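Local coordinates for protein HAD hydrolase, family IA, variant 3 (Entamoeba histolytica, PDB 6W04) that binds magnesium and is probably a hydrolase of the haloacid dehalogenase superfamily, possibly acting on phosphorylated sugars, at residues S110-W113 with G114-Q117; T78-M81 with K82-I85; W23-M26 with A27-R31. All coordinates share one frame; numbering follows the deposited sequence.

Interaction 1: S110-W113 with G114-Q117; sequences SSDW and GNVQ. With EDO (1,2-ethanediol), chain C.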
# COMPACT_ATOMS: atom_id res chain seq x y z
N SER A 110 -0.85 2.79 4.43
CA SER A 110 0.02 3.55 5.31
C SER A 110 -0.07 5.05 5.06
O SER A 110 0.50 5.82 5.83
CB SER A 110 1.48 3.14 5.14
OG SER A 110 1.69 1.77 5.39
N SER A 111 -0.73 5.46 3.98
CA SER A 111 -0.80 6.88 3.64
C SER A 111 -1.55 7.66 4.71
O SER A 111 -2.48 7.14 5.33
CB SER A 111 -1.50 7.07 2.28
OG SER A 111 -0.70 6.55 1.21
N ASP A 112 -1.14 8.91 4.93
CA ASP A 112 -1.89 9.83 5.78
C ASP A 112 -3.16 10.30 5.07
O ASP A 112 -3.38 10.03 3.89
CB ASP A 112 -1.03 11.04 6.17
CG ASP A 112 -0.64 11.96 4.99
OD1 ASP A 112 -1.06 11.78 3.81
OD2 ASP A 112 0.12 12.91 5.27
N TRP A 113 -4.00 11.03 5.80
CA TRP A 113 -5.27 11.48 5.21
C TRP A 113 -5.05 12.36 3.98
O TRP A 113 -5.81 12.28 3.00
CB TRP A 113 -6.11 12.24 6.23
CG TRP A 113 -7.27 12.87 5.53
CD1 TRP A 113 -7.41 14.20 5.19
CD2 TRP A 113 -8.42 12.19 5.01
NE1 TRP A 113 -8.60 14.38 4.51
CE2 TRP A 113 -9.24 13.17 4.40
CE3 TRP A 113 -8.85 10.86 5.02
CZ2 TRP A 113 -10.45 12.84 3.77
CZ3 TRP A 113 -10.07 10.53 4.41
CH2 TRP A 113 -10.84 11.53 3.79
N GLY A 114 -4.05 13.25 4.02
CA GLY A 114 -3.77 14.09 2.86
C GLY A 114 -3.75 13.30 1.55
O GLY A 114 -4.39 13.68 0.56
N ASN A 115 -3.00 12.20 1.53
CA ASN A 115 -2.90 11.39 0.31
C ASN A 115 -4.21 10.66 0.03
O ASN A 115 -4.65 10.58 -1.13
CB ASN A 115 -1.73 10.40 0.43
CG ASN A 115 -0.39 11.05 0.24
OD1 ASN A 115 -0.29 12.25 -0.02
ND2 ASN A 115 0.69 10.25 0.36
N VAL A 116 -4.87 10.16 1.08
CA VAL A 116 -6.11 9.40 0.90
C VAL A 116 -7.18 10.28 0.27
O VAL A 116 -7.96 9.84 -0.57
CB VAL A 116 -6.58 8.81 2.24
CG1 VAL A 116 -7.99 8.24 2.10
CG2 VAL A 116 -5.61 7.72 2.75
N GLN A 117 -7.24 11.55 0.69
CA GLN A 117 -8.16 12.50 0.07
C GLN A 117 -7.95 12.56 -1.43
O GLN A 117 -8.91 12.58 -2.21
CB GLN A 117 -7.96 13.88 0.72
CG GLN A 117 -8.96 14.94 0.30
CD GLN A 117 -8.87 16.22 1.15
OE1 GLN A 117 -9.19 16.22 2.35
NE2 GLN A 117 -8.48 17.30 0.53
C1 EDO C . 2.77 1.67 0.80
O1 EDO C . 1.75 0.74 0.48
C2 EDO C . 2.51 1.96 2.24
O2 EDO C . 2.05 0.72 2.76
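Trp113 reaches forward along the first turn of helix 113-123, onto Val116 and Gln117. With CG anti to the backbone N (chi1 170°), the side chain can be followed outward: CB and CG pass the backbone N of Gly114, CE3 and CZ3 reach Val116 CG1, with CZ3 3.9 Å from it, and the indole lays one face over Gln117 CB, which sits toward the rim. At the pyrrole edge, NE1 gives a hydrogen bond to Gln117 OE1 at 2.9 Å, the oxygen tilted somewhat from the ring plane. That bond is bent, 138° at the hydrogen, and the amide plane is turned 74° from the ring. Phe136 also meets the indole.

In the conformer given, Asp112 is the N-cap, its OD1 accepting from Asn115 N at 3.0 Å. Its carbonyl O takes Val116 N, and Trp113 O receives Gln117 N, the regular helical bonds. Ser111 CB packs on Asn115 CB at 3.8 Å, and its OG is hydrogen-bonded to Asn9, a magnesium ligand. Asn115 turns its amide to Arg77 and Glu73 of helix 62-82. Ser110 OG shares a hydrogen bond of 2.9 Å with O2 of an ethanediol probably left from crystallisation.

This is the strand-to-helix corner of a beta-alpha-beta unit in the Rossmann-like HAD core. In that conformer the carboxylate satisfies a first-turn amide, and its negative charge would be expected to suit the positive end of the helix dipole.

Interaction 2: T78-M81 with K82-I85; sequences TMLM and KSDI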
# COMPACT_ATOMS: atom_id res chain seq x y z
N THR A 78 0.27 16.33 -5.88
CA THR A 78 0.09 17.19 -7.05
C THR A 78 0.42 16.42 -8.33
O THR A 78 -0.34 16.47 -9.31
CB THR A 78 0.99 18.41 -6.89
OG1 THR A 78 0.56 19.13 -5.73
CG2 THR A 78 0.89 19.31 -8.09
N MET A 79 1.53 15.68 -8.32
CA MET A 79 1.91 14.88 -9.48
C MET A 79 0.91 13.75 -9.74
O MET A 79 0.52 13.52 -10.90
CB MET A 79 3.31 14.30 -9.27
CG MET A 79 4.40 15.39 -9.12
SD MET A 79 4.75 16.31 -10.68
CE MET A 79 5.06 14.93 -11.80
N LEU A 80 0.50 13.03 -8.69
CA LEU A 80 -0.47 11.96 -8.83
C LEU A 80 -1.77 12.46 -9.46
O LEU A 80 -2.30 11.84 -10.39
CB LEU A 80 -0.75 11.29 -7.48
CG LEU A 80 -1.77 10.15 -7.62
CD1 LEU A 80 -1.08 9.01 -8.44
CD2 LEU A 80 -2.20 9.61 -6.28
N MET A 81 -2.29 13.60 -8.97
CA MET A 81 -3.54 14.14 -9.51
C MET A 81 -3.43 14.43 -11.00
O MET A 81 -4.38 14.19 -11.75
CB MET A 81 -3.94 15.41 -8.75
CG MET A 81 -4.92 15.17 -7.64
SD MET A 81 -6.51 14.63 -8.29
CE MET A 81 -7.51 14.83 -6.82
N LYS A 82 -2.31 14.98 -11.45
CA LYS A 82 -2.26 15.27 -12.88
C LYS A 82 -1.75 14.10 -13.71
O LYS A 82 -1.89 14.14 -14.93
CB LYS A 82 -1.43 16.53 -13.17
CG LYS A 82 0.01 16.53 -12.73
CD LYS A 82 0.59 17.93 -12.95
CE LYS A 82 1.92 18.10 -12.25
NZ LYS A 82 2.58 19.39 -12.57
N SER A 83 -1.22 13.06 -13.07
CA SER A 83 -0.78 11.85 -13.76
C SER A 83 -1.98 11.07 -14.31
O SER A 83 -3.14 11.38 -14.03
CB SER A 83 0.01 10.95 -12.81
OG SER A 83 -0.91 10.23 -11.99
N ASP A 84 -1.69 10.06 -15.15
CA ASP A 84 -2.74 9.17 -15.64
C ASP A 84 -2.59 7.78 -15.04
O ASP A 84 -3.04 6.79 -15.62
CB ASP A 84 -2.77 9.12 -17.17
CG ASP A 84 -1.53 8.47 -17.77
OD1 ASP A 84 -0.64 8.03 -17.02
OD2 ASP A 84 -1.43 8.42 -19.02
N ILE A 85 -1.93 7.68 -13.90
CA ILE A 85 -1.85 6.40 -13.19
C ILE A 85 -3.26 5.94 -12.86
O ILE A 85 -4.03 6.67 -12.24
CB ILE A 85 -0.99 6.54 -11.94
CG1 ILE A 85 0.44 6.92 -12.35
CG2 ILE A 85 -1.05 5.26 -11.10
CD1 ILE A 85 1.26 7.44 -11.15
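Ser83 turns its OG between its own backbone N and carbonyl carbon (chi1 79°), which swings the hydroxyl back onto Leu80 O; Lys82, with chi1 59°, folds its CG over the carbonyls of Thr78 and Met79. The motif is the C-terminal end of helix 62-82, where the chain leaves helical geometry at Ser83 and runs into the loop before helix 91-100.

The last regular bond is Lys82 N to Thr78 O, 3.3 Å. Beyond it, Ser83 N is shared weakly between Met79 O and Leu80 O, and the hydroxyl adds the shorter bond, OG to Leu80 O at 2.7 Å. Leu80 O thus takes a backbone N-H and a side-chain hydroxyl, while the same OG weakly accepts Ile85 N, tying the departing chain to the final turn.

Past CG the lysine is extended, slanting outward across the last turn, and Lys82 CE lies 3.7 Å from Met79 SD. Leu80 faces Phe119 and Tyr123 of helix 113-123 and Leu18 of helix 16-31, and Lys122 NZ bonds to the carbonyl oxygens of Met81 and Ser83. Next to the hydroxyl, Leu80 CD1 meets Ile85 CD1 at 3.9 Å, the two side chains crossing at about a right angle.

Interaction 3: W23-M26 with A27-R31; sequences WKEM and AKRIR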
# COMPACT_ATOMS: atom_id res chain seq x y z
N TRP A 23 10.95 11.83 -4.27
CA TRP A 23 12.09 11.87 -3.35
C TRP A 23 13.35 12.36 -4.05
O TRP A 23 14.21 12.97 -3.41
CB TRP A 23 12.35 10.49 -2.71
CG TRP A 23 11.42 10.23 -1.57
CD1 TRP A 23 10.45 9.27 -1.49
CD2 TRP A 23 11.35 10.97 -0.34
NE1 TRP A 23 9.79 9.35 -0.28
CE2 TRP A 23 10.32 10.40 0.44
CE3 TRP A 23 12.04 12.09 0.15
CZ2 TRP A 23 9.98 10.90 1.70
CZ3 TRP A 23 11.70 12.59 1.40
CH2 TRP A 23 10.67 12.00 2.16
N LYS A 24 13.51 12.05 -5.33
CA LYS A 24 14.69 12.54 -6.04
C LYS A 24 14.63 14.05 -6.18
O LYS A 24 15.64 14.75 -5.99
CB LYS A 24 14.81 11.85 -7.41
CG LYS A 24 15.31 10.42 -7.25
CD LYS A 24 15.30 9.67 -8.58
CE LYS A 24 15.71 8.23 -8.37
NZ LYS A 24 15.74 7.48 -9.64
N GLU A 25 13.45 14.57 -6.50
CA GLU A 25 13.28 16.01 -6.58
C GLU A 25 13.53 16.67 -5.22
O GLU A 25 14.18 17.72 -5.15
CB GLU A 25 11.88 16.34 -7.13
CG GLU A 25 11.54 17.84 -7.16
CD GLU A 25 12.33 18.65 -8.20
OE1 GLU A 25 12.55 19.86 -7.96
OE2 GLU A 25 12.73 18.10 -9.27
N MET A 26 13.04 16.05 -4.13
CA MET A 26 13.27 16.62 -2.80
C MET A 26 14.75 16.62 -2.44
O MET A 26 15.26 17.60 -1.88
CB MET A 26 12.51 15.84 -1.72
CG MET A 26 10.99 15.97 -1.79
SD MET A 26 10.46 17.69 -1.71
CE MET A 26 10.96 17.99 -0.02
N ALA A 27 15.44 15.52 -2.72
CA ALA A 27 16.88 15.48 -2.53
C ALA A 27 17.56 16.62 -3.28
O ALA A 27 18.48 17.27 -2.76
CB ALA A 27 17.43 14.13 -2.96
N LYS A 28 17.15 16.86 -4.53
CA LYS A 28 17.80 17.91 -5.31
C LYS A 28 17.55 19.27 -4.67
O LYS A 28 18.45 20.11 -4.59
CB LYS A 28 17.29 17.87 -6.76
CG LYS A 28 17.84 18.99 -7.71
CD LYS A 28 19.30 18.75 -8.12
CE LYS A 28 19.85 19.86 -9.01
NZ LYS A 28 21.33 19.72 -9.23
N ARG A 29 16.32 19.51 -4.21
CA ARG A 29 15.97 20.80 -3.62
C ARG A 29 16.76 21.04 -2.34
O ARG A 29 17.23 22.15 -2.10
CB ARG A 29 14.47 20.86 -3.33
CG ARG A 29 13.62 20.86 -4.60
CD ARG A 29 12.12 20.96 -4.31
NE ARG A 29 11.35 20.85 -5.55
CZ ARG A 29 10.03 20.93 -5.62
NH1 ARG A 29 9.32 21.11 -4.52
NH2 ARG A 29 9.42 20.82 -6.81
N ILE A 30 16.92 19.99 -1.53
CA ILE A 30 17.46 20.13 -0.18
C ILE A 30 18.98 20.06 -0.19
O ILE A 30 19.66 20.93 0.35
CB ILE A 30 16.87 19.05 0.75
CG1 ILE A 30 15.39 19.32 1.01
CG2 ILE A 30 17.69 19.02 2.09
CD1 ILE A 30 14.59 18.09 1.45
N ARG A 31 19.53 19.01 -0.79
CA ARG A 31 20.98 18.84 -0.76
C ARG A 31 21.66 19.29 -2.04
O ARG A 31 22.89 19.41 -2.06
CB ARG A 31 21.33 17.38 -0.43
CG ARG A 31 21.22 16.40 -1.60
CD ARG A 31 21.48 14.96 -1.16
NE ARG A 31 21.53 14.08 -2.32
CZ ARG A 31 21.80 12.78 -2.30
NH1 ARG A 31 22.03 12.13 -1.17
NH2 ARG A 31 21.84 12.11 -3.46
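Trp23 O accepts Ala27 N at 2.9 Å, the first of four successive i to i+4 backbone bonds in this part of helix 16-31. The indole itself turns away from the following turn, toward Ile52 and Ile55 of helix 48-56 and Lys72 of helix 62-82. Lys24 O takes Lys28 N at 3.0 Å, and Ala27 CB rests beside the carbonyl oxygens of Trp23 and Lys24.

Glu25 is gripped twice by Arg29. Its carbonyl O receives Arg29 N at 2.9 Å, and its carboxylate forms a salt bridge in which Arg29 NE donates to OE1, also at 2.9 Å and fairly straight (160°). The glutamate bends at chi2 (70°) to bring OE1 round to the arginine, whose chain stays extended from CG to NE. OE1 uses the anti lone pair and lies at the edge of the guanidinium, in its plane, although the carboxylate and guanidinium planes stand 76° apart.

Met26 O bonds to Ile30 N, and its bent side chain brings CE to 3.9 Å from Ile30 CD1. The same methionine packs on Glu71 and Lys72 of helix 62-82, while Ile30 touches Leu56 of helix 48-56.

The helix therefore carries an i to i+4 ion pair beside an apolar face turned to its neighbours. With its one hydrogen bond through NE and the planes steeply inclined, this is a single-point salt bridge, not a bidentate one.

Along the chain the order is interaction 3, interaction 2, interaction 1. Residues 23-31 lie within helix 16-31, residues 78-85 end helix 62-82, and residues 110-117 lead from strand 105-112 of the parallel sheet into helix 113-123. The centres of interaction 1 and interaction 2 are about 15 Å apart, those of interaction 2 and interaction 3 about 19 Å, and those of interaction 1 and interaction 3 about 22 Å; none touch directly. Helix 62-82 links all three: Met26 packs against it, interaction 2 closes it, and Asn115 bonds to its Arg77 and Glu73. The contacts thus run from the helical part of the protein to the magnesium-binding core, with interaction 1 adjoining the metal ligand Asn9.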